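Local structure of oligopeptide ABC transporter, periplasmic oligopeptide-binding protein, putative (Thermotoga maritima MSB8, 5IPW) at residues Thr188-Pro200 with Leu223-Pro237. The protein probably binds oligopeptides in the periplasm and hands them to an ABC transporter for uptake. Residues are numbered along the deposited sequence; the frame is centred on the assembly and turned at random.
Sequences TGAPAHYLKQFHP and LFNDKNDFLENTELP
Y194 lays its ring against P237, whose CD makes a CH-pi contact over one face, 3.9 Å from the ring centroid; with CG anti to the backbone N (chi1 176°), the ring points on to N233. There N233 ND2 gives a nearly straight hydrogen bond to Y194 OH (3.0 Å, 172°). Its other N-H goes to K227 O at 2.7 Å, on a lone pair in the carbonyl plane, so both amide hydrogens are used and the rotation of the amide is fixed. Cutting Y194 back to alanine is likely to leave one N-H of N233 without its acceptor and open a gap beside P237.

The tight part is where helix 220-227 meets the 3-10 segment 196-198 and H199. F198 is sandwiched between Q197 CG and K227 CG, the latter 3.5 Å from the ring centroid, while the edge of H199 meets the face of F224 in an offset edge-to-face pair. F224 also packs on L195 and on I139 of helix 129-140. Toward solvent the fit loosens: E235 lies at the exposed margin, and a water links K227 NZ to N233 OD1. Helices 192-195 and 220-227 are so joined, with the Asx turn at N233 beside Y194, in a family 5 solute-binding fold.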
loop_
_atom_site.group_PDB
_atom_site.type_symbol
_atom_site.label_atom_id
_atom_site.label_comp_id
_atom_site.label_asym_id
_atom_site.label_seq_id
_atom_site.Cartn_x
_atom_site.Cartn_y
_atom_site.Cartn_z
ATOM N N THR A 188 11.646 -7.936 10.937
ATOM C CA THR A 188 11.941 -7.993 12.359
ATOM C C THR A 188 12.240 -9.411 12.820
ATOM O O THR A 188 12.778 -9.610 13.903
ATOM C CB THR A 188 10.784 -7.423 13.187
ATOM O OG1 THR A 188 9.574 -8.098 12.840
ATOM C CG2 THR A 188 10.634 -5.926 12.913
ATOM N N GLY A 189 11.875 -10.397 12.008
ATOM C CA GLY A 189 12.267 -11.785 12.254
ATOM C C GLY A 189 11.249 -12.554 13.073
ATOM O O GLY A 189 10.076 -12.199 13.104
ATOM N N ALA A 190 11.709 -13.613 13.734
ATOM C CA ALA A 190 10.836 -14.481 14.516
ATOM C C ALA A 190 11.611 -15.074 15.693
ATOM O O ALA A 190 12.839 -15.128 15.664
ATOM C CB ALA A 190 10.278 -15.584 13.628
ATOM N N PRO A 191 10.896 -15.522 16.736
ATOM C CA PRO A 191 11.544 -15.926 17.991
ATOM C C PRO A 191 12.175 -17.313 17.944
ATOM O O PRO A 191 11.528 -18.313 18.253
ATOM C CB PRO A 191 10.396 -15.880 18.998
ATOM C CG PRO A 191 9.180 -16.170 18.185
ATOM C CD PRO A 191 9.426 -15.562 16.835
ATOM N N ALA A 192 13.447 -17.356 17.568
ATOM C CA ALA A 192 14.188 -18.607 17.467
ATOM C C ALA A 192 14.151 -19.407 18.763
ATOM O O ALA A 192 14.050 -20.630 18.738
ATOM C CB ALA A 192 15.623 -18.329 17.071
ATOM N N HIS A 193 14.214 -18.723 19.898
ATOM C CA HIS A 193 14.235 -19.413 21.193
ATOM C C HIS A 193 12.973 -20.249 21.418
ATOM O O HIS A 193 13.014 -21.261 22.123
ATOM C CB HIS A 193 14.436 -18.417 22.342
ATOM C CG HIS A 193 13.223 -17.604 22.668
ATOM N ND1 HIS A 193 12.844 -16.499 21.933
ATOM C CD2 HIS A 193 12.307 -17.730 23.658
ATOM C CE1 HIS A 193 11.743 -15.984 22.452
ATOM N NE2 HIS A 193 11.399 -16.710 23.504
ATOM N N TYR A 194 11.862 -19.814 20.820
ATOM C CA TYR A 194 10.599 -20.539 20.890
ATOM C C TYR A 194 10.424 -21.527 19.742
ATOM O O TYR A 194 9.929 -22.627 19.960
ATOM C CB TYR A 194 9.415 -19.565 20.885
ATOM C CG TYR A 194 8.056 -20.248 20.868
ATOM C CD1 TYR A 194 7.541 -20.857 22.010
ATOM C CD2 TYR A 194 7.286 -20.286 19.704
ATOM C CE1 TYR A 194 6.302 -21.487 21.993
ATOM C CE2 TYR A 194 6.043 -20.907 19.678
ATOM C CZ TYR A 194 5.558 -21.511 20.820
ATOM O OH TYR A 194 4.332 -22.123 20.789
ATOM N N LEU A 195 10.811 -21.133 18.530
ATOM C CA LEU A 195 10.469 -21.904 17.330
ATOM C C LEU A 195 11.424 -23.047 16.963
ATOM O O LEU A 195 11.014 -24.003 16.297
ATOM C CB LEU A 195 10.327 -20.971 16.128
ATOM C CG LEU A 195 9.063 -20.116 16.147
ATOM C CD1 LEU A 195 9.116 -19.079 15.041
ATOM C CD2 LEU A 195 7.816 -20.973 16.008
ATOM N N LYS A 196 12.683 -22.950 17.386
ATOM C CA LYS A 196 13.694 -23.957 17.035
ATOM C C LYS A 196 13.311 -25.380 17.455
ATOM O O LYS A 196 13.744 -26.346 16.824
ATOM C CB LYS A 196 15.055 -23.593 17.626
ATOM C CG LYS A 196 15.817 -22.574 16.808
ATOM C CD LYS A 196 17.162 -22.255 17.435
ATOM C CE LYS A 196 18.049 -21.498 16.457
ATOM N NZ LYS A 196 19.386 -21.160 17.026
ATOM N N GLN A 197 12.511 -25.511 18.515
ATOM C CA GLN A 197 12.032 -26.829 18.961
ATOM C C GLN A 197 11.129 -27.523 17.933
ATOM O O GLN A 197 10.903 -28.724 18.032
ATOM C CB GLN A 197 11.289 -26.719 20.292
ATOM C CG GLN A 197 9.987 -25.945 20.217
ATOM C CD GLN A 197 9.313 -25.874 21.558
ATOM O OE1 GLN A 197 9.030 -26.906 22.162
ATOM N NE2 GLN A 197 9.065 -24.664 22.047
ATOM N N PHE A 198 10.608 -26.757 16.972
ATOM C CA PHE A 198 9.749 -27.272 15.904
ATOM C C PHE A 198 10.457 -27.368 14.547
ATOM O O PHE A 198 9.823 -27.667 13.533
ATOM C CB PHE A 198 8.527 -26.363 15.762
ATOM C CG PHE A 198 7.802 -26.126 17.050
ATOM C CD1 PHE A 198 7.190 -27.175 17.717
ATOM C CD2 PHE A 198 7.730 -24.859 17.600
ATOM C CE1 PHE A 198 6.516 -26.967 18.908
ATOM C CE2 PHE A 198 7.061 -24.645 18.795
ATOM C CZ PHE A 198 6.454 -25.700 19.450
ATOM N N HIS A 199 11.768 -27.132 14.535
ATOM C CA HIS A 199 12.531 -27.033 13.298
ATOM C C HIS A 199 13.588 -28.139 13.220
ATOM O O HIS A 199 14.478 -28.198 14.065
ATOM C CB HIS A 199 13.199 -25.663 13.217
ATOM C CG HIS A 199 13.563 -25.249 11.827
ATOM N ND1 HIS A 199 14.696 -25.699 11.194
ATOM C CD2 HIS A 199 12.949 -24.417 10.953
ATOM C CE1 HIS A 199 14.768 -25.167 9.987
ATOM N NE2 HIS A 199 13.720 -24.383 9.815
ATOM N N PRO A 200 13.483 -29.029 12.210
ATOM C CA PRO A 200 14.389 -30.179 12.053
ATOM C C PRO A 200 15.887 -29.874 11.967
ATOM O O PRO A 200 16.696 -30.729 12.313
ATOM C CB PRO A 200 13.925 -30.820 10.735
ATOM C CG PRO A 200 13.030 -29.822 10.086
ATOM C CD PRO A 200 12.400 -29.077 11.213
ATOM N N LEU A 223 2.996 -28.309 11.823
ATOM C CA LEU A 223 3.249 -27.974 13.219
ATOM C C LEU A 223 3.969 -26.631 13.318
ATOM O O LEU A 223 3.604 -25.796 14.141
ATOM C CB LEU A 223 4.070 -29.070 13.906
ATOM C CG LEU A 223 4.448 -28.846 15.378
ATOM C CD1 LEU A 223 3.225 -28.644 16.261
ATOM C CD2 LEU A 223 5.290 -30.004 15.900
ATOM N N PHE A 224 4.974 -26.419 12.471
ATOM C CA PHE A 224 5.741 -25.184 12.522
ATOM C C PHE A 224 4.880 -23.966 12.229
ATOM O O PHE A 224 4.921 -22.989 12.974
ATOM C CB PHE A 224 6.922 -25.213 11.554
ATOM C CG PHE A 224 7.858 -24.054 11.728
ATOM C CD1 PHE A 224 7.638 -22.861 11.051
ATOM C CD2 PHE A 224 8.942 -24.144 12.587
ATOM C CE1 PHE A 224 8.491 -21.783 11.217
ATOM C CE2 PHE A 224 9.803 -23.072 12.754
ATOM C CZ PHE A 224 9.575 -21.888 12.071
ATOM N N ASN A 225 4.112 -24.028 11.146
ATOM C CA ASN A 225 3.248 -22.917 10.753
ATOM C C ASN A 225 2.132 -22.644 11.761
ATOM O O ASN A 225 1.708 -21.501 11.908
ATOM C CB ASN A 225 2.651 -23.154 9.364
ATOM C CG ASN A 225 3.707 -23.198 8.267
ATOM O OD1 ASN A 225 4.738 -22.522 8.335
ATOM N ND2 ASN A 225 3.450 -23.997 7.242
ATOM N N ASP A 226 1.664 -23.681 12.451
ATOM C CA ASP A 226 0.675 -23.509 13.526
ATOM C C ASP A 226 1.282 -22.801 14.714
ATOM O O ASP A 226 0.625 -21.985 15.369
ATOM C CB ASP A 226 0.112 -24.853 14.011
ATOM C CG ASP A 226 -1.209 -25.206 13.358
ATOM O OD1 ASP A 226 -1.406 -24.874 12.166
ATOM O OD2 ASP A 226 -2.051 -25.825 14.048
ATOM N N LYS A 227 2.530 -23.145 15.000
ATOM C CA LYS A 227 3.264 -22.531 16.089
ATOM C C LYS A 227 3.702 -21.111 15.752
ATOM O O LYS A 227 3.696 -20.242 16.618
ATOM C CB LYS A 227 4.475 -23.394 16.455
ATOM C CG LYS A 227 4.091 -24.742 17.039
ATOM C CD LYS A 227 3.331 -24.593 18.346
ATOM C CE LYS A 227 2.881 -25.934 18.888
ATOM N NZ LYS A 227 1.919 -25.753 20.008
ATOM N N ASN A 228 4.062 -20.873 14.497
ATOM C CA ASN A 228 4.490 -19.546 14.073
ATOM C C ASN A 228 3.315 -18.732 13.536
ATOM O O ASN A 228 3.507 -17.845 12.715
ATOM C CB ASN A 228 5.606 -19.649 13.020
ATOM C CG ASN A 228 6.312 -18.318 12.778
ATOM O OD1 ASN A 228 6.486 -17.512 13.699
ATOM N ND2 ASN A 228 6.721 -18.082 11.536
ATOM N N ASP A 229 2.108 -19.034 14.016
ATOM C CA ASP A 229 0.884 -18.359 13.585
ATOM C C ASP A 229 0.541 -17.260 14.585
ATOM O O ASP A 229 0.080 -17.547 15.694
ATOM C CB ASP A 229 -0.262 -19.381 13.508
ATOM C CG ASP A 229 -1.517 -18.817 12.870
ATOM O OD1 ASP A 229 -1.894 -17.668 13.172
ATOM O OD2 ASP A 229 -2.149 -19.530 12.070
ATOM N N PHE A 230 0.743 -16.005 14.183
ATOM C CA PHE A 230 0.533 -14.858 15.076
ATOM C C PHE A 230 -0.914 -14.693 15.543
ATOM O O PHE A 230 -1.169 -14.075 16.568
ATOM C CB PHE A 230 0.977 -13.561 14.401
ATOM C CG PHE A 230 -0.046 -12.989 13.473
ATOM C CD1 PHE A 230 -1.008 -12.098 13.946
ATOM C CD2 PHE A 230 -0.071 -13.348 12.133
ATOM C CE1 PHE A 230 -1.960 -11.564 13.094
ATOM C CE2 PHE A 230 -1.025 -12.821 11.276
ATOM C CZ PHE A 230 -1.972 -11.929 11.758
ATOM N N LEU A 231 -1.849 -15.217 14.760
ATOM C CA LEU A 231 -3.274 -15.081 15.018
ATOM C C LEU A 231 -3.764 -16.187 15.937
ATOM O O LEU A 231 -4.478 -15.930 16.898
ATOM C CB LEU A 231 -4.023 -15.142 13.683
ATOM C CG LEU A 231 -5.532 -14.881 13.628
ATOM C CD1 LEU A 231 -5.845 -13.422 13.920
ATOM C CD2 LEU A 231 -6.067 -15.254 12.255
ATOM N N GLU A 232 -3.357 -17.418 15.640
ATOM C CA GLU A 232 -3.874 -18.619 16.314
ATOM C C GLU A 232 -3.113 -18.956 17.594
ATOM O O GLU A 232 -3.717 -19.377 18.583
ATOM C CB GLU A 232 -3.803 -19.836 15.375
ATOM C CG GLU A 232 -4.533 -19.695 14.040
ATOM C CD GLU A 232 -6.028 -19.964 14.124
ATOM O OE1 GLU A 232 -6.711 -19.790 13.085
ATOM O OE2 GLU A 232 -6.519 -20.352 15.211
ATOM N N ASN A 233 -1.788 -18.788 17.574
ATOM C CA ASN A 233 -0.949 -19.271 18.672
ATOM C C ASN A 233 -0.705 -18.251 19.789
ATOM O O ASN A 233 0.219 -17.444 19.743
ATOM C CB ASN A 233 0.376 -19.803 18.146
ATOM C CG ASN A 233 1.201 -20.458 19.232
ATOM O OD1 ASN A 233 0.701 -20.717 20.326
ATOM N ND2 ASN A 233 2.476 -20.712 18.945
ATOM N N THR A 234 -1.551 -18.338 20.803
ATOM C CA THR A 234 -1.441 -17.587 22.055
ATOM C C THR A 234 -0.069 -17.706 22.751
ATOM O O THR A 234 0.292 -16.868 23.588
ATOM C CB THR A 234 -2.604 -18.032 22.986
ATOM O OG1 THR A 234 -3.723 -17.166 22.764
ATOM C CG2 THR A 234 -2.240 -18.031 24.470
ATOM N N GLU A 235 0.690 -18.745 22.420
ATOM C CA GLU A 235 1.972 -18.978 23.071
ATOM C C GLU A 235 3.148 -18.370 22.327
ATOM O O GLU A 235 4.255 -18.365 22.842
ATOM C CB GLU A 235 2.194 -20.481 23.267
ATOM C CG GLU A 235 1.274 -21.095 24.304
ATOM C CD GLU A 235 1.608 -20.661 25.716
ATOM O OE1 GLU A 235 2.805 -20.616 26.059
ATOM O OE2 GLU A 235 0.674 -20.383 26.494
ATOM N N LEU A 236 2.906 -17.848 21.132
ATOM C CA LEU A 236 3.968 -17.310 20.287
ATOM C C LEU A 236 4.511 -15.967 20.817
ATOM O O LEU A 236 3.783 -14.982 20.860
ATOM C CB LEU A 236 3.432 -17.131 18.870
ATOM C CG LEU A 236 4.390 -16.564 17.835
ATOM C CD1 LEU A 236 5.546 -17.523 17.650
ATOM C CD2 LEU A 236 3.688 -16.313 16.508
ATOM N N PRO A 237 5.794 -15.918 21.218
ATOM C CA PRO A 237 6.365 -14.632 21.618
ATOM C C PRO A 237 6.323 -13.641 20.480
ATOM O O PRO A 237 6.496 -14.030 19.322
ATOM C CB PRO A 237 7.820 -14.976 21.946
ATOM C CG PRO A 237 7.781 -16.412 22.324
ATOM C CD PRO A 237 6.754 -17.016 21.412
HETATM O O HOH W 1 1.155 -23.340 21.363
#